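PDB 6RIW: ORF10 from Moritella marina, which probably catalyses the chain-extending condensations of polyunsaturated fatty acid synthesis, this chain being the ketosynthase and chain length factor didomain of a larger synthase. Local coordinates for residues A[537-542]-A[560-565]; A[533-538]-A[553-558]; A[273-278]-A[452-457]. One frame throughout, in Å; residues are numbered along the deposited sequence.

Contact 1: A[537-542]-A[560-565]; sequences FLRFKV and VADNAA
The ring of F540 lies with its edge against the beta carbon of D562, F540 CZ to D562 CB 3.8 Å, its plane almost perpendicular to the carboxylate (82°). Both residues belong to the second ketosynthase-like unit of this thiolase-fold protein, the chain length factor. F540 lies in the short, weakly bonded helix 537-540, which K541 follows with a Schellman motif, while D562 projects from helix 552-567. Beside the ring, R539 grips the same carboxylate side-on with two nitrogens. NE of R539 donates to OD2 of D562 at 2.9 Å, nearly straight at 170°. NH2 of R539 reaches the syn lone pair of OD1 of D562 at 2.8 Å. Both oxygens lie close to the guanidinium plane. The CB of R539 points toward helix 552-567; CG, anti to the backbone N (chi1 167°), lies over the centre of one face of the F540 ring. An alanine in place of R539 would probably leave the D562 carboxylate without its two-pronged partner and the F540 ring without the CG packed over its face. The aspartate has further partners: K566 forms a salt bridge with OD2, and NE1 of W653 donates to OD1.

Contact 2: A[533-538]-A[553-558]; sequences LDIDFL and QQLMMM
Two torsions help aim the strand residues at helix 553-558: L533 places CG between its backbone N and carbonyl carbon (chi1 52°), and I535 swings CG1 anti to its N (chi1 -167°). Together with chi2 of each residue, they bring CD2 of L533 to M556 and CD1 of I535 to L555. The first pair is tight, with L533 CD2 only 3.5 Å from M556 CG, closer than usual for two carbons. The methionine sulfur lies beside the same methyl, M556 SD to L533 CD2 3.5 Å, brought there by the bend of the M556 chain at chi2. I535 and L555 cross at about a right angle, I535 CD1 to L555 CD2 3.9 Å. The I535 CD1 methyl also comes up to the main chain of the helix, 3.6 Å from L555 O. All four residues are buried, and the side-chain contacts are mainly apolar.

The axes of the segments 533-536 and 553-558 approach to 9.7 Å and cross at 69°, a spacing that the side chains of L533, I535, L555 and M556 fill. At the end of the strand, D536 serves as N-cap of the helix that follows, D536 OD1 accepting from L538 N at 2.9 Å; L906 N donates to the same oxygen.

Strand 532-536 pairs antiparallel with 907-911, where I910 packs on both I535 and L555. On other sides of helix 552-567, Q554 and M557 meet helix 642-653, and M557 touches strand 687-694.

Contact 3: A[273-278]-A[452-457]; sequences DAVRDG and PTQTLE
Oxygen atoms, rather than carbon, make the nearest cover over V275: its CG2 methyl lies 3.5 Å from the backbone O of Q454 and 3.8 Å from OE1 of the same residue. CG1 of V275 also comes near that carbonyl, at 3.9 Å from Q454 O. With CG1 anti to the backbone N (chi1 170°), both methyls are presented to the loop. The glutamine chain bends at its second torsion (chi2 -63°), which carries OE1 back over the valine instead of out from the loop. Apolar company comes from L456, whose CD2 is 3.9 Å from V275 CG2. From the helix side, V275 therefore carries the contact, touching both Q454 and L456 of the surface loop.

Each segment is held in shape by its own bonds. In 452-457 an ST turn is formed, T455 N donating to T453 OG1 at 3.1 Å. G278, with positive phi, forms a Schellman motif with the last helical turn, and before it R276 clasps D277 side-on. R276 NE donates to D277 OD1 at 2.8 Å, and R276 NH2 to D277 OD2 at 3.1 Å. K269 and R270 extend this charged network through D277 and D273.

The loop 452-457 leaves strand 443-450 on the way to strand 469-478, bridging the ketosynthase and chain length factor units. The magnesium ion bound at M1 and K286 lies about 12 Å from the L456 side chain. Q271, at the start of helix 271-277, donates hydrogen bonds from NE2 to T453 O and T455 O, while A274 seats that helix on A5 and V7 of strand 4-12.

From the N terminus, contact 3 comes first: 273-278 waits for 452-457, closing a loop of 173 residues within the ketosynthase half and tying helix 271-277 to the start of the connection between halves. It is complete before the others open. Contacts 2 and 1 close short loops in the chain length factor half, and they cross rather than nest, since 533-538 and 537-542 precede 553-558 and 560-565 in the same order. Both join the strand-to-helix run 532-540 to helix 552-567. They abut one another, F540 CD2 lying 3.5 Å from I535 CG1, whereas contact 3 is centred about 49 Å from contact 1.

Contact 1: A[537-542]-A[560-565]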
# COMPACT_ATOMS: atom_id res chain seq x y z
N PHE A 537 -7.33 -24.75 -4.64
CA PHE A 537 -8.36 -24.01 -3.91
C PHE A 537 -8.55 -24.54 -2.50
O PHE A 537 -8.97 -23.79 -1.61
CB PHE A 537 -9.69 -24.07 -4.66
CG PHE A 537 -9.86 -23.00 -5.70
CD1 PHE A 537 -8.78 -22.55 -6.44
CD2 PHE A 537 -11.12 -22.46 -5.96
CE1 PHE A 537 -8.95 -21.58 -7.41
CE2 PHE A 537 -11.29 -21.48 -6.93
CZ PHE A 537 -10.20 -21.04 -7.66
N LEU A 538 -8.24 -25.82 -2.27
CA LEU A 538 -8.40 -26.41 -0.94
C LEU A 538 -7.43 -25.78 0.06
O LEU A 538 -7.84 -25.35 1.14
CB LEU A 538 -8.18 -27.92 -1.00
CG LEU A 538 -9.34 -28.80 -1.49
CD1 LEU A 538 -9.23 -30.19 -0.89
CD2 LEU A 538 -10.68 -28.15 -1.17
N ARG A 539 -6.15 -25.74 -0.29
CA ARG A 539 -5.15 -25.23 0.65
C ARG A 539 -5.32 -23.74 0.91
O ARG A 539 -5.07 -23.28 2.03
CB ARG A 539 -3.75 -25.52 0.12
CG ARG A 539 -2.66 -24.77 0.85
CD ARG A 539 -1.43 -25.62 0.99
NE ARG A 539 -0.38 -24.96 1.74
CZ ARG A 539 -0.18 -25.12 3.05
NH1 ARG A 539 -0.97 -25.94 3.75
NH2 ARG A 539 0.82 -24.48 3.64
N PHE A 540 -5.76 -22.98 -0.09
CA PHE A 540 -5.80 -21.53 0.02
C PHE A 540 -7.20 -20.98 0.30
O PHE A 540 -7.36 -19.75 0.34
CB PHE A 540 -5.21 -20.91 -1.26
CG PHE A 540 -3.74 -21.17 -1.41
CD1 PHE A 540 -2.84 -20.56 -0.55
CD2 PHE A 540 -3.27 -22.05 -2.36
CE1 PHE A 540 -1.48 -20.80 -0.66
CE2 PHE A 540 -1.91 -22.30 -2.48
CZ PHE A 540 -1.01 -21.67 -1.61
N LYS A 541 -8.21 -21.84 0.48
CA LYS A 541 -9.54 -21.42 0.94
C LYS A 541 -10.18 -20.41 -0.02
O LYS A 541 -10.82 -19.44 0.41
CB LYS A 541 -9.49 -20.83 2.36
CG LYS A 541 -9.19 -21.83 3.50
CD LYS A 541 -7.74 -22.28 3.50
CE LYS A 541 -7.56 -23.71 3.97
NZ LYS A 541 -6.11 -24.03 4.23
N VAL A 542 -10.03 -20.64 -1.31
CA VAL A 542 -10.62 -19.75 -2.31
C VAL A 542 -12.11 -20.07 -2.51
O VAL A 542 -12.51 -21.23 -2.55
CB VAL A 542 -9.85 -19.82 -3.63
CG1 VAL A 542 -10.16 -18.60 -4.51
CG2 VAL A 542 -8.36 -19.94 -3.37
N VAL A 560 3.55 -18.25 -4.29
CA VAL A 560 5.01 -18.23 -4.20
C VAL A 560 5.46 -18.13 -2.74
O VAL A 560 6.47 -18.72 -2.36
CB VAL A 560 5.65 -17.12 -5.07
CG1 VAL A 560 5.37 -17.36 -6.55
CG2 VAL A 560 5.20 -15.69 -4.63
N ALA A 561 4.72 -17.38 -1.92
CA ALA A 561 5.09 -17.24 -0.51
C ALA A 561 4.97 -18.57 0.21
O ALA A 561 5.86 -18.96 0.99
CB ALA A 561 4.22 -16.20 0.20
N ASP A 562 3.88 -19.29 -0.04
CA ASP A 562 3.68 -20.62 0.54
C ASP A 562 4.82 -21.56 0.15
O ASP A 562 5.36 -22.28 0.99
CB ASP A 562 2.34 -21.18 0.07
CG ASP A 562 1.92 -22.45 0.83
OD1 ASP A 562 1.97 -22.46 2.07
OD2 ASP A 562 1.53 -23.42 0.15
N ASN A 563 5.19 -21.57 -1.14
CA ASN A 563 6.25 -22.45 -1.61
C ASN A 563 7.60 -22.06 -1.00
O ASN A 563 8.37 -22.94 -0.59
CB ASN A 563 6.32 -22.42 -3.14
CG ASN A 563 5.17 -23.16 -3.78
OD1 ASN A 563 4.53 -23.99 -3.14
ND2 ASN A 563 4.89 -22.85 -5.04
N ALA A 564 7.89 -20.76 -0.92
CA ALA A 564 9.14 -20.33 -0.30
C ALA A 564 9.19 -20.73 1.18
O ALA A 564 10.24 -21.13 1.69
CB ALA A 564 9.32 -18.81 -0.48
N ALA A 565 8.05 -20.63 1.88
CA ALA A 565 8.01 -20.99 3.30
C ALA A 565 8.30 -22.47 3.50
O ALA A 565 9.03 -22.85 4.42
CB ALA A 565 6.65 -20.63 3.90

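Contact 2: A[533-538]-A[553-558]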
# COMPACT_ATOMS: atom_id res chain seq x y z
N LEU A 533 -2.56 -19.16 -13.95
CA LEU A 533 -1.93 -19.92 -12.88
C LEU A 533 -2.84 -21.07 -12.47
O LEU A 533 -4.06 -20.98 -12.57
CB LEU A 533 -1.64 -19.03 -11.68
CG LEU A 533 -2.87 -18.25 -11.22
CD1 LEU A 533 -3.50 -18.93 -10.02
CD2 LEU A 533 -2.51 -16.83 -10.87
N ASP A 534 -2.22 -22.15 -12.01
CA ASP A 534 -2.91 -23.27 -11.38
C ASP A 534 -2.72 -23.18 -9.87
O ASP A 534 -1.58 -23.06 -9.39
CB ASP A 534 -2.38 -24.61 -11.87
CG ASP A 534 -2.39 -24.75 -13.38
OD1 ASP A 534 -2.84 -23.81 -14.09
OD2 ASP A 534 -1.93 -25.81 -13.86
N ILE A 535 -3.81 -23.24 -9.11
CA ILE A 535 -3.73 -23.08 -7.67
C ILE A 535 -4.68 -24.07 -7.00
O ILE A 535 -5.76 -24.37 -7.52
CB ILE A 535 -4.05 -21.62 -7.26
CG1 ILE A 535 -3.67 -21.35 -5.80
CG2 ILE A 535 -5.49 -21.26 -7.54
CD1 ILE A 535 -3.23 -19.90 -5.54
N ASP A 536 -4.27 -24.59 -5.84
CA ASP A 536 -5.07 -25.54 -5.07
C ASP A 536 -6.06 -24.77 -4.21
O ASP A 536 -5.69 -24.23 -3.17
CB ASP A 536 -4.17 -26.42 -4.21
CG ASP A 536 -4.95 -27.25 -3.18
OD1 ASP A 536 -6.17 -27.45 -3.36
OD2 ASP A 536 -4.34 -27.71 -2.19
N PHE A 537 -7.33 -24.75 -4.64
CA PHE A 537 -8.36 -24.01 -3.91
C PHE A 537 -8.55 -24.54 -2.50
O PHE A 537 -8.97 -23.79 -1.61
CB PHE A 537 -9.69 -24.07 -4.66
CG PHE A 537 -9.86 -23.00 -5.70
CD1 PHE A 537 -8.78 -22.55 -6.44
CD2 PHE A 537 -11.12 -22.46 -5.96
CE1 PHE A 537 -8.95 -21.58 -7.41
CE2 PHE A 537 -11.29 -21.48 -6.93
CZ PHE A 537 -10.20 -21.04 -7.66
N LEU A 538 -8.24 -25.82 -2.27
CA LEU A 538 -8.40 -26.41 -0.94
C LEU A 538 -7.43 -25.78 0.06
O LEU A 538 -7.84 -25.35 1.14
CB LEU A 538 -8.18 -27.92 -1.00
CG LEU A 538 -9.34 -28.80 -1.49
CD1 LEU A 538 -9.23 -30.19 -0.89
CD2 LEU A 538 -10.68 -28.15 -1.17
N GLN A 553 -3.43 -10.93 -8.46
CA GLN A 553 -2.33 -10.36 -7.67
C GLN A 553 -2.18 -11.08 -6.33
O GLN A 553 -1.06 -11.41 -5.90
CB GLN A 553 -2.55 -8.85 -7.44
CG GLN A 553 -1.35 -8.16 -6.72
CD GLN A 553 -1.65 -6.75 -6.23
OE1 GLN A 553 -2.66 -6.50 -5.57
NE2 GLN A 553 -0.74 -5.81 -6.53
N GLN A 554 -3.30 -11.34 -5.65
CA GLN A 554 -3.21 -12.00 -4.35
C GLN A 554 -2.94 -13.49 -4.48
O GLN A 554 -2.14 -14.05 -3.73
CB GLN A 554 -4.49 -11.72 -3.56
CG GLN A 554 -4.65 -10.22 -3.24
CD GLN A 554 -5.33 -9.93 -1.89
OE1 GLN A 554 -5.92 -10.83 -1.27
NE2 GLN A 554 -5.24 -8.67 -1.44
N LEU A 555 -3.56 -14.16 -5.46
CA LEU A 555 -3.32 -15.60 -5.61
C LEU A 555 -1.87 -15.89 -5.98
O LEU A 555 -1.27 -16.84 -5.46
CB LEU A 555 -4.25 -16.17 -6.68
CG LEU A 555 -5.72 -16.11 -6.28
CD1 LEU A 555 -6.61 -16.38 -7.48
CD2 LEU A 555 -5.99 -17.10 -5.18
N MET A 556 -1.30 -15.09 -6.89
CA MET A 556 0.10 -15.29 -7.28
C MET A 556 1.03 -15.12 -6.10
O MET A 556 1.97 -15.91 -5.93
CB MET A 556 0.50 -14.32 -8.38
CG MET A 556 -0.16 -14.58 -9.70
SD MET A 556 0.82 -15.68 -10.72
CE MET A 556 2.23 -14.64 -11.10
N MET A 557 0.82 -14.07 -5.29
CA MET A 557 1.67 -13.83 -4.12
C MET A 557 1.54 -14.97 -3.12
O MET A 557 2.53 -15.42 -2.53
CB MET A 557 1.31 -12.50 -3.45
CG MET A 557 1.94 -12.31 -2.06
SD MET A 557 0.86 -12.89 -0.71
CE MET A 557 2.05 -13.09 0.62
N MET A 558 0.32 -15.45 -2.92
CA MET A 558 0.10 -16.48 -1.91
C MET A 558 0.81 -17.77 -2.28
O MET A 558 1.39 -18.44 -1.42
CB MET A 558 -1.40 -16.72 -1.73
CG MET A 558 -2.10 -15.60 -0.98
SD MET A 558 -3.83 -15.56 -1.47
CE MET A 558 -4.42 -16.93 -0.50

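Contact 3: A[273-278]-A[452-457]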
# COMPACT_ATOMS: atom_id res chain seq x y z
N ASP A 273 18.39 12.82 22.30
CA ASP A 273 18.66 13.89 21.34
C ASP A 273 17.66 15.03 21.49
O ASP A 273 18.01 16.20 21.33
CB ASP A 273 18.62 13.34 19.91
CG ASP A 273 19.70 12.29 19.65
OD1 ASP A 273 20.66 12.17 20.45
OD2 ASP A 273 19.60 11.57 18.62
N ALA A 274 16.40 14.70 21.80
CA ALA A 274 15.39 15.75 21.94
C ALA A 274 15.69 16.64 23.14
O ALA A 274 15.50 17.86 23.07
CB ALA A 274 13.99 15.13 22.08
N VAL A 275 16.14 16.06 24.24
CA VAL A 275 16.48 16.87 25.41
C VAL A 275 17.73 17.69 25.14
O VAL A 275 17.80 18.88 25.47
CB VAL A 275 16.63 15.97 26.65
CG1 VAL A 275 17.24 16.76 27.81
CG2 VAL A 275 15.29 15.40 27.05
N ARG A 276 18.73 17.07 24.50
CA ARG A 276 19.97 17.78 24.16
C ARG A 276 19.70 18.99 23.26
O ARG A 276 20.28 20.06 23.46
CB ARG A 276 20.94 16.81 23.50
CG ARG A 276 22.20 17.42 22.88
CD ARG A 276 22.85 16.48 21.86
NE ARG A 276 22.06 16.39 20.63
CZ ARG A 276 22.12 15.38 19.76
NH1 ARG A 276 22.94 14.37 19.96
NH2 ARG A 276 21.34 15.40 18.68
N ASP A 277 18.80 18.84 22.29
CA ASP A 277 18.58 19.88 21.29
C ASP A 277 17.51 20.89 21.70
O ASP A 277 17.26 21.83 20.94
CB ASP A 277 18.22 19.25 19.93
CG ASP A 277 19.34 18.37 19.38
OD1 ASP A 277 20.51 18.60 19.72
OD2 ASP A 277 19.05 17.44 18.59
N GLY A 278 16.87 20.71 22.85
CA GLY A 278 15.89 21.68 23.32
C GLY A 278 14.56 21.64 22.60
O GLY A 278 13.88 22.68 22.49
N PRO A 452 5.04 13.93 28.70
CA PRO A 452 6.38 14.37 28.35
C PRO A 452 7.23 14.62 29.59
O PRO A 452 6.72 15.02 30.64
CB PRO A 452 6.14 15.67 27.58
CG PRO A 452 4.80 16.13 28.01
CD PRO A 452 4.01 14.90 28.29
N THR A 453 8.53 14.42 29.43
CA THR A 453 9.47 14.68 30.52
C THR A 453 10.85 14.90 29.93
O THR A 453 11.19 14.34 28.89
CB THR A 453 9.50 13.54 31.53
OG1 THR A 453 10.47 13.82 32.55
CG2 THR A 453 9.88 12.22 30.85
N GLN A 454 11.64 15.74 30.61
CA GLN A 454 13.04 15.93 30.26
C GLN A 454 13.97 14.91 30.90
O GLN A 454 15.15 14.84 30.54
CB GLN A 454 13.50 17.34 30.63
CG GLN A 454 12.65 18.46 30.05
CD GLN A 454 12.68 18.50 28.53
OE1 GLN A 454 13.72 18.77 27.93
NE2 GLN A 454 11.54 18.22 27.91
N THR A 455 13.46 14.09 31.83
CA THR A 455 14.29 13.15 32.58
C THR A 455 14.64 11.94 31.70
O THR A 455 13.75 11.25 31.20
CB THR A 455 13.55 12.68 33.84
OG1 THR A 455 13.21 13.82 34.63
CG2 THR A 455 14.43 11.74 34.64
N LEU A 456 15.94 11.68 31.55
CA LEU A 456 16.41 10.56 30.75
C LEU A 456 16.46 9.29 31.58
O LEU A 456 16.68 9.33 32.80
CB LEU A 456 17.80 10.84 30.17
CG LEU A 456 17.89 12.08 29.28
CD1 LEU A 456 19.26 12.16 28.63
CD2 LEU A 456 16.80 12.06 28.23
N GLU A 457 16.27 8.15 30.91
CA GLU A 457 16.43 6.86 31.57
C GLU A 457 17.90 6.60 31.82
O GLU A 457 18.77 6.93 31.00
CB GLU A 457 15.88 5.72 30.71
CG GLU A 457 14.46 5.89 30.21
CD GLU A 457 14.24 5.13 28.89
OE1 GLU A 457 14.72 5.61 27.82
OE2 GLU A 457 13.61 4.04 28.96